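Local coordinates for protein putative glucarate dehydratase (Pseudomonas fluorescens, PDB 4IT1) that probably catalyses the magnesium-dependent dehydration of D-glucarate to 5-dehydro-4-deoxy-D-glucarate, at residues I56-S70 and A135-Y147. Numbering follows the deposited sequence.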
loop_
_atom_site.group_PDB
_atom_site.type_symbol
_atom_site.label_atom_id
_atom_site.label_comp_id
_atom_site.label_asym_id
_atom_site.label_seq_id
_atom_site.Cartn_x
_atom_site.Cartn_y
_atom_site.Cartn_z
ATOM N N ILE A 56 -4.027 24.213 5.906
ATOM C CA ILE A 56 -5.282 23.589 6.319
ATOM C C ILE A 56 -5.316 23.371 7.838
ATOM O O ILE A 56 -4.375 22.832 8.417
ATOM C CB ILE A 56 -5.507 22.239 5.591
ATOM C CG1 ILE A 56 -5.577 22.426 4.069
ATOM C CG2 ILE A 56 -6.785 21.568 6.072
ATOM C CD1 ILE A 56 -4.231 22.494 3.376
ATOM N N GLU A 57 -6.403 23.809 8.470
ATOM C CA GLU A 57 -6.669 23.540 9.884
ATOM C C GLU A 57 -7.917 22.685 10.018
ATOM O O GLU A 57 -8.959 23.010 9.456
ATOM C CB GLU A 57 -6.895 24.841 10.651
ATOM C CG GLU A 57 -5.864 25.156 11.721
ATOM C CD GLU A 57 -6.338 26.216 12.712
ATOM O OE1 GLU A 57 -5.637 26.432 13.721
ATOM O OE2 GLU A 57 -7.407 26.831 12.495
ATOM N N ILE A 58 -7.805 21.588 10.756
ATOM C CA ILE A 58 -8.963 20.771 11.097
ATOM C C ILE A 58 -9.135 20.791 12.616
ATOM O O ILE A 58 -8.154 20.863 13.356
ATOM C CB ILE A 58 -8.814 19.316 10.593
ATOM C CG1 ILE A 58 -8.502 19.286 9.090
ATOM C CG2 ILE A 58 -10.049 18.480 10.917
ATOM C CD1 ILE A 58 -9.622 19.765 8.189
ATOM N N GLU A 59 -10.383 20.752 13.068
ATOM C CA GLU A 59 -10.682 20.680 14.488
ATOM C C GLU A 59 -11.810 19.685 14.709
ATOM O O GLU A 59 -12.713 19.540 13.873
ATOM C CB GLU A 59 -11.047 22.061 15.048
ATOM C CG GLU A 59 -10.981 22.169 16.569
ATOM C CD GLU A 59 -11.764 23.351 17.119
ATOM O OE1 GLU A 59 -11.144 24.232 17.757
ATOM O OE2 GLU A 59 -12.999 23.402 16.915
ATOM N N SER A 60 -11.739 18.998 15.843
ATOM C CA SER A 60 -12.695 17.961 16.199
ATOM C C SER A 60 -13.570 18.410 17.367
ATOM O O SER A 60 -13.241 19.389 18.045
ATOM C CB SER A 60 -11.933 16.695 16.577
ATOM O OG SER A 60 -10.843 17.002 17.439
ATOM N N ASP A 61 -14.667 17.685 17.601
ATOM C CA ASP A 61 -15.599 17.980 18.703
ATOM C C ASP A 61 -14.968 17.925 20.104
ATOM O O ASP A 61 -15.493 18.519 21.046
ATOM C CB ASP A 61 -16.844 17.076 18.635
ATOM C CG ASP A 61 -16.510 15.585 18.685
ATOM O OD1 ASP A 61 -15.371 15.211 19.048
ATOM O OD2 ASP A 61 -17.409 14.774 18.361
ATOM N N ASN A 62 -13.849 17.211 20.225
ATOM C CA ASN A 62 -13.114 17.087 21.485
ATOM C C ASN A 62 -11.826 17.919 21.540
ATOM O O ASN A 62 -10.915 17.622 22.320
ATOM C CB ASN A 62 -12.841 15.609 21.827
ATOM C CG ASN A 62 -12.232 14.823 20.669
ATOM O OD1 ASN A 62 -12.263 13.592 20.668
ATOM N ND2 ASN A 62 -11.677 15.522 19.686
ATOM N N GLY A 63 -11.753 18.950 20.702
ATOM C CA GLY A 63 -10.673 19.934 20.775
ATOM C C GLY A 63 -9.314 19.584 20.187
ATOM O O GLY A 63 -8.352 20.340 20.370
ATOM N N TYR A 64 -9.215 18.461 19.478
ATOM C CA TYR A 64 -7.950 18.106 18.821
ATOM C C TYR A 64 -7.827 18.757 17.440
ATOM O O TYR A 64 -8.820 18.885 16.716
ATOM C CB TYR A 64 -7.760 16.586 18.744
ATOM C CG TYR A 64 -7.735 15.898 20.095
ATOM C CD1 TYR A 64 -6.684 16.105 20.991
ATOM C CD2 TYR A 64 -8.764 15.037 20.475
ATOM C CE1 TYR A 64 -6.664 15.476 22.226
ATOM C CE2 TYR A 64 -8.754 14.407 21.708
ATOM C CZ TYR A 64 -7.703 14.627 22.577
ATOM O OH TYR A 64 -7.694 13.996 23.799
ATOM N N ILE A 65 -6.605 19.168 17.095
ATOM C CA ILE A 65 -6.329 19.921 15.865
ATOM C C ILE A 65 -5.343 19.204 14.920
ATOM O O ILE A 65 -4.198 18.914 15.296
ATOM C CB ILE A 65 -5.820 21.354 16.181
ATOM C CG1 ILE A 65 -6.926 22.193 16.838
ATOM C CG2 ILE A 65 -5.315 22.051 14.921
ATOM C CD1 ILE A 65 -6.440 23.469 17.504
ATOM N N GLY A 66 -5.806 18.933 13.696
ATOM C CA GLY A 66 -4.972 18.369 12.625
ATOM C C GLY A 66 -4.588 19.403 11.576
ATOM O O GLY A 66 -5.424 20.197 11.147
ATOM N N LEU A 67 -3.323 19.384 11.159
ATOM C CA LEU A 67 -2.778 20.384 10.235
ATOM C C LEU A 67 -2.453 19.843 8.833
ATOM O O LEU A 67 -2.151 18.659 8.667
ATOM C CB LEU A 67 -1.519 21.033 10.825
ATOM C CG LEU A 67 -1.575 21.714 12.194
ATOM C CD1 LEU A 67 -0.212 22.312 12.499
ATOM C CD2 LEU A 67 -2.654 22.789 12.251
ATOM N N GLY A 68 -2.501 20.738 7.841
ATOM C CA GLY A 68 -2.157 20.429 6.447
ATOM C C GLY A 68 -1.476 21.577 5.708
ATOM O O GLY A 68 -1.617 22.744 6.077
ATOM N N GLU A 69 -0.721 21.234 4.667
ATOM C CA GLU A 69 -0.079 22.210 3.790
ATOM C C GLU A 69 -0.176 21.694 2.352
ATOM O O GLU A 69 0.060 20.509 2.098
ATOM C CB GLU A 69 1.381 22.412 4.188
ATOM C CG GLU A 69 2.060 23.601 3.540
ATOM C CD GLU A 69 3.558 23.648 3.792
ATOM O OE1 GLU A 69 4.017 23.220 4.875
ATOM O OE2 GLU A 69 4.287 24.130 2.899
ATOM N N SER A 70 -0.533 22.574 1.416
ATOM C CA SER A 70 -0.694 22.170 0.015
ATOM C C SER A 70 -0.376 23.274 -0.996
ATOM O O SER A 70 0.331 24.231 -0.680
ATOM C CB SER A 70 -2.096 21.613 -0.231
ATOM O OG SER A 70 -2.119 20.874 -1.436
ATOM N N ALA A 135 -4.037 16.816 0.484
ATOM C CA ALA A 135 -4.073 18.034 1.297
ATOM C C ALA A 135 -4.767 17.793 2.645
ATOM O O ALA A 135 -4.245 18.168 3.703
ATOM C CB ALA A 135 -4.752 19.161 0.535
ATOM N N PHE A 136 -5.926 17.139 2.587
ATOM C CA PHE A 136 -6.723 16.861 3.769
ATOM C C PHE A 136 -6.343 15.556 4.479
ATOM O O PHE A 136 -6.418 15.481 5.710
ATOM C CB PHE A 136 -8.211 16.893 3.422
ATOM C CG PHE A 136 -8.694 18.250 2.987
ATOM C CD1 PHE A 136 -8.558 19.355 3.827
ATOM C CD2 PHE A 136 -9.279 18.431 1.740
ATOM C CE1 PHE A 136 -8.996 20.611 3.430
ATOM C CE2 PHE A 136 -9.724 19.684 1.338
ATOM C CZ PHE A 136 -9.582 20.775 2.184
ATOM N N GLU A 137 -5.936 14.544 3.706
ATOM C CA GLU A 137 -5.488 13.258 4.259
ATOM C C GLU A 137 -4.474 13.469 5.382
ATOM O O GLU A 137 -4.627 12.910 6.467
ATOM C CB GLU A 137 -4.903 12.355 3.156
ATOM C CG GLU A 137 -4.686 10.897 3.561
ATOM C CD GLU A 137 -3.214 10.482 3.632
ATOM O OE1 GLU A 137 -2.314 11.349 3.699
ATOM O OE2 GLU A 137 -2.947 9.263 3.627
ATOM N N VAL A 138 -3.463 14.295 5.117
ATOM C CA VAL A 138 -2.440 14.621 6.104
ATOM C C VAL A 138 -3.075 15.177 7.382
ATOM O O VAL A 138 -2.770 14.709 8.479
ATOM C CB VAL A 138 -1.369 15.574 5.521
ATOM C CG1 VAL A 138 -0.414 16.077 6.597
ATOM C CG2 VAL A 138 -0.593 14.876 4.412
ATOM N N ALA A 139 -3.980 16.142 7.237
ATOM C CA ALA A 139 -4.651 16.750 8.386
ATOM C C ALA A 139 -5.527 15.757 9.144
ATOM O O ALA A 139 -5.543 15.764 10.376
ATOM C CB ALA A 139 -5.459 17.959 7.949
ATOM N N PHE A 140 -6.244 14.909 8.405
ATOM C CA PHE A 140 -7.027 13.812 8.983
ATOM C C PHE A 140 -6.175 12.844 9.814
ATOM O O PHE A 140 -6.635 12.325 10.831
ATOM C CB PHE A 140 -7.696 13.004 7.877
ATOM C CG PHE A 140 -9.067 13.478 7.499
ATOM C CD1 PHE A 140 -9.283 14.782 7.062
ATOM C CD2 PHE A 140 -10.141 12.595 7.525
ATOM C CE1 PHE A 140 -10.554 15.199 6.687
ATOM C CE2 PHE A 140 -11.413 13.006 7.154
ATOM C CZ PHE A 140 -11.617 14.308 6.728
ATOM N N LEU A 141 -4.952 12.579 9.358
ATOM C CA LEU A 141 -4.048 11.670 10.067
ATOM C C LEU A 141 -3.360 12.370 11.229
ATOM O O LEU A 141 -3.225 11.789 12.307
ATOM C CB LEU A 141 -3.019 11.041 9.123
ATOM C CG LEU A 141 -3.539 9.996 8.125
ATOM C CD1 LEU A 141 -2.494 9.693 7.063
ATOM C CD2 LEU A 141 -3.984 8.718 8.821
ATOM N N ASP A 142 -2.937 13.616 11.009
ATOM C CA ASP A 142 -2.407 14.451 12.084
ATOM C C ASP A 142 -3.435 14.586 13.200
ATOM O O ASP A 142 -3.072 14.641 14.374
ATOM C CB ASP A 142 -2.014 15.834 11.576
ATOM C CG ASP A 142 -1.342 16.683 12.649
ATOM O OD1 ASP A 142 -0.505 16.145 13.404
ATOM O OD2 ASP A 142 -1.646 17.890 12.736
ATOM N N LEU A 143 -4.712 14.618 12.824
ATOM C CA LEU A 143 -5.798 14.658 13.789
ATOM C C LEU A 143 -5.797 13.384 14.623
ATOM O O LEU A 143 -5.694 13.442 15.851
ATOM C CB LEU A 143 -7.151 14.802 13.086
ATOM C CG LEU A 143 -8.303 15.547 13.770
ATOM C CD1 LEU A 143 -9.587 14.752 13.602
ATOM C CD2 LEU A 143 -8.064 15.830 15.246
ATOM N N GLN A 144 -5.916 12.243 13.941
ATOM C CA GLN A 144 -5.917 10.922 14.573
ATOM C C GLN A 144 -4.764 10.769 15.559
ATOM O O GLN A 144 -4.946 10.244 16.654
ATOM C CB GLN A 144 -5.818 9.827 13.513
ATOM C CG GLN A 144 -7.030 9.701 12.608
ATOM C CD GLN A 144 -6.884 8.600 11.571
ATOM O OE1 GLN A 144 -6.138 7.642 11.765
ATOM N NE2 GLN A 144 -7.610 8.729 10.466
ATOM N N ALA A 145 -3.588 11.247 15.157
ATOM C CA ALA A 145 -2.363 11.126 15.939
ATOM C C ALA A 145 -2.374 11.968 17.216
ATOM O O ALA A 145 -1.828 11.545 18.239
ATOM C CB ALA A 145 -1.162 11.476 15.081
ATOM N N ARG A 146 -2.978 13.155 17.141
ATOM C CA ARG A 146 -3.147 14.035 18.305
ATOM C C ARG A 146 -4.109 13.419 19.334
ATOM O O ARG A 146 -3.861 13.477 20.543
ATOM C CB ARG A 146 -3.648 15.421 17.871
ATOM C CG ARG A 146 -2.642 16.281 17.110
ATOM C CD ARG A 146 -1.742 17.055 18.056
ATOM N NE ARG A 146 -0.791 17.913 17.350
ATOM C CZ ARG A 146 0.319 18.410 17.896
ATOM N NH1 ARG A 146 0.634 18.129 19.155
ATOM N NH2 ARG A 146 1.126 19.181 17.178
ATOM N N TYR A 147 -5.196 12.829 18.837
ATOM C CA TYR A 147 -6.203 12.143 19.648
ATOM C C TYR A 147 -5.653 10.867 20.295
ATOM O O TYR A 147 -6.053 10.497 21.402
ATOM C CB TYR A 147 -7.410 11.832 18.764
ATOM C CG TYR A 147 -8.487 10.933 19.337
ATOM C CD1 TYR A 147 -9.114 11.220 20.551
ATOM C CD2 TYR A 147 -8.921 9.816 18.622
ATOM C CE1 TYR A 147 -10.119 10.399 21.050
ATOM C CE2 TYR A 147 -9.927 8.994 19.108
ATOM C CZ TYR A 147 -10.521 9.286 20.321
ATOM O OH TYR A 147 -11.517 8.458 20.791
HETATM O O HOH W 1 -1.354 18.249 3.500
#
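Leu67 N donates to Asp142 OD2 at 2.7 Å, the one direct hydrogen bond between hairpin 56-70 and helix 135-147. Asp142 CG stands anti to the backbone N (chi1 -175°), which brings the carboxylate up to the edge strand; OD2 uses its anti lone pair, and OD1 accepts from Leu402 N, so both oxygens are held. A water lies between Glu69 N and Ala135 O and probably bridges them, its bond from Glu69 N being long. Helix and strand 65-70 run close, their axes 5.7 Å apart, because Gly66 and Gly68 put no side chain between them: Gly66 CA makes a CA-H...O contact with Ala139 O (3.5 Å), and Ala139 CA returns a more bent one to Leu67 O (3.2 Å). Apolar contacts fill in from strand 56-60. Ile58 CG1 meets Ala139 CB at 3.5 Å, and Ile56 CG2 touches the Phe136 ring at its edge. At the turn end, Leu143 CD2 packs on Tyr64 CB, while Tyr147 CA sits over the centre of the Tyr64 ring, 3.9 Å from its centroid, as a CH-pi contact. The helix thus packs against the three-stranded antiparallel sheet of the N-terminal domain; Phe136 reaches on to helices 74-87 and 95-107, and Tyr147 meets Leu148 of the second subunit.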